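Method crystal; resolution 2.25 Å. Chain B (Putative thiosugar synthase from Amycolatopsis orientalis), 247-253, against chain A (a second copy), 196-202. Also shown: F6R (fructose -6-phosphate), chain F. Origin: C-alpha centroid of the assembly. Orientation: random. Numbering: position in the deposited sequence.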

# COMPACT_ATOMS: atom_id res chain seq x y z
N GLY B 247 9.76 7.95 -8.22
CA GLY B 247 9.73 7.67 -9.63
C GLY B 247 9.79 6.23 -10.04
O GLY B 247 10.80 5.77 -10.45
N PRO B 248 8.70 5.50 -9.86
CA PRO B 248 8.68 4.06 -10.12
C PRO B 248 9.00 3.72 -11.57
O PRO B 248 8.77 4.53 -12.47
CB PRO B 248 7.23 3.66 -9.80
CG PRO B 248 6.59 4.83 -9.14
CD PRO B 248 7.36 6.04 -9.54
N MET B 249 9.53 2.51 -11.78
CA MET B 249 9.77 1.99 -13.11
C MET B 249 8.53 2.21 -13.99
O MET B 249 7.41 1.99 -13.52
CB MET B 249 10.15 0.51 -13.05
CG MET B 249 9.08 -0.42 -12.49
SD MET B 249 9.68 -2.10 -12.21
CE MET B 249 9.88 -2.68 -13.89
N PRO B 250 8.72 2.52 -15.24
CA PRO B 250 7.69 3.09 -16.09
C PRO B 250 6.44 2.23 -16.24
O PRO B 250 5.35 2.74 -16.32
CB PRO B 250 8.39 3.20 -17.43
CG PRO B 250 9.81 3.27 -17.12
CD PRO B 250 10.06 2.68 -15.79
N GLU B 251 6.60 0.94 -16.30
CA GLU B 251 5.49 -0.01 -16.51
C GLU B 251 4.54 -0.15 -15.32
O GLU B 251 3.52 -0.85 -15.42
CB GLU B 251 5.99 -1.40 -16.96
CG GLU B 251 7.29 -1.87 -16.32
CD GLU B 251 8.52 -1.33 -17.03
OE1 GLU B 251 9.09 -0.33 -16.53
OE2 GLU B 251 8.91 -1.89 -18.07
N VAL B 252 4.86 0.50 -14.20
CA VAL B 252 3.91 0.66 -13.11
C VAL B 252 2.80 1.65 -13.52
O VAL B 252 1.63 1.45 -13.19
CB VAL B 252 4.61 1.14 -11.81
CG1 VAL B 252 3.59 1.48 -10.73
CG2 VAL B 252 5.57 0.07 -11.31
N ALA B 253 3.18 2.72 -14.22
CA ALA B 253 2.22 3.65 -14.82
C ALA B 253 1.94 3.26 -16.27
O ALA B 253 0.99 2.53 -16.56
CB ALA B 253 2.75 5.08 -14.75
C1 F6R F . 16.15 -14.86 -6.84
C2 F6R F . 16.34 -13.41 -7.18
C3 F6R F . 15.76 -12.79 -8.42
C4 F6R F . 14.26 -12.57 -8.19
C5 F6R F . 13.67 -11.60 -9.22
C6 F6R F . 12.39 -10.97 -8.70
O2 F6R F . 16.94 -12.67 -6.39
O3 F6R F . 15.96 -13.56 -9.62
O4 F6R F . 13.58 -13.83 -8.30
O5 F6R F . 14.58 -10.56 -9.54
O6 F6R F . 11.81 -10.22 -9.76
P F6R F . 11.93 -8.63 -9.87
O1P F6R F . 13.33 -8.43 -10.35
O2P F6R F . 11.68 -8.07 -8.49
O3P F6R F . 10.81 -8.32 -10.82
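Chain A (196-202) GIGSARH

Chain A approaches as a loop, Gly A196 to Ser A199, that turns into a helix at Ala A200, with Ser A199 as N-cap. The nearest CA pairs are Pro B248 CA with Ser A199 CA (6.3 Å) and Val B252 CA with Gly A198 CA (5.8 Å): chain B advances four residues while chain A steps back one, so no residue-by-residue register exists. Gly B247 is the first residue after a helix to leave helical phi/psi; its positive phi (62°) favours glycine, and it makes no contact with this stretch. Pro B248 CB lies 4.4 Å from Ser A199 CB. Met B249 points toward chain A, its flexible thioether placing SD 4.0 Å from Gly A198 CA. A water accepts from Met B249 N (2.9 Å) and donates to Gly A198 O (2.8 Å).

Pro B250, its phi of -59° well suited, opens a 3-10 segment, 250-252, whose turn is closed by Val B252 N to Met B249 O (3.0 Å). Beta-branched Val B252 offers two methyls: CG2 lies 3.4 Å from Gly A198 O, where a CB on that glycine would clash with CG2; CG1 packs 3.6 Å from Ser A199 OG and 3.3 Å from Arg A201 NH2. Arg A201 NH1 gives a weak, nearly straight hydrogen bond to Val B252 O (3.3 Å).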

# COMPACT_ATOMS: atom_id res chain seq x y z
N GLY A 196 8.14 -9.47 -10.49
CA GLY A 196 7.30 -8.49 -11.17
C GLY A 196 6.74 -7.40 -10.27
O GLY A 196 5.91 -6.62 -10.71
N ILE A 197 7.20 -7.34 -9.02
CA ILE A 197 6.82 -6.26 -8.13
C ILE A 197 7.42 -4.97 -8.69
O ILE A 197 8.61 -4.90 -9.02
CB ILE A 197 7.31 -6.47 -6.69
CG1 ILE A 197 6.72 -7.74 -6.08
CG2 ILE A 197 6.95 -5.26 -5.83
CD1 ILE A 197 5.21 -7.73 -5.97
N GLY A 198 6.58 -3.95 -8.77
CA GLY A 198 6.87 -2.70 -9.45
C GLY A 198 6.93 -1.50 -8.53
O GLY A 198 7.74 -0.60 -8.73
N SER A 199 6.07 -1.48 -7.51
CA SER A 199 5.98 -0.34 -6.59
C SER A 199 5.38 -0.73 -5.25
O SER A 199 4.95 -1.87 -5.05
CB SER A 199 5.14 0.77 -7.22
OG SER A 199 3.77 0.41 -7.27
N ALA A 200 5.34 0.24 -4.34
CA ALA A 200 4.86 0.04 -2.98
C ALA A 200 3.44 -0.52 -2.87
O ALA A 200 3.15 -1.28 -1.95
CB ALA A 200 4.96 1.34 -2.20
N ARG A 201 2.56 -0.13 -3.79
CA ARG A 201 1.18 -0.62 -3.75
C ARG A 201 1.09 -2.13 -3.97
O ARG A 201 0.18 -2.76 -3.47
CB ARG A 201 0.29 0.11 -4.75
CG ARG A 201 0.42 -0.35 -6.19
CD ARG A 201 -0.66 0.28 -7.04
NE ARG A 201 -0.57 -0.14 -8.43
CZ ARG A 201 0.09 0.51 -9.39
NH1 ARG A 201 0.10 0.03 -10.63
NH2 ARG A 201 0.75 1.64 -9.13
N HIS A 202 2.02 -2.70 -4.74
CA HIS A 202 2.07 -4.14 -4.97
C HIS A 202 2.48 -4.88 -3.69
O HIS A 202 1.97 -5.97 -3.40
CB HIS A 202 3.05 -4.49 -6.08
CG HIS A 202 2.69 -3.94 -7.43
ND1 HIS A 202 1.39 -3.71 -7.83
CD2 HIS A 202 3.47 -3.63 -8.49
CE1 HIS A 202 1.39 -3.25 -9.07
NE2 HIS A 202 2.63 -3.19 -9.50
O HOH W 1 9.98 0.80 -9.52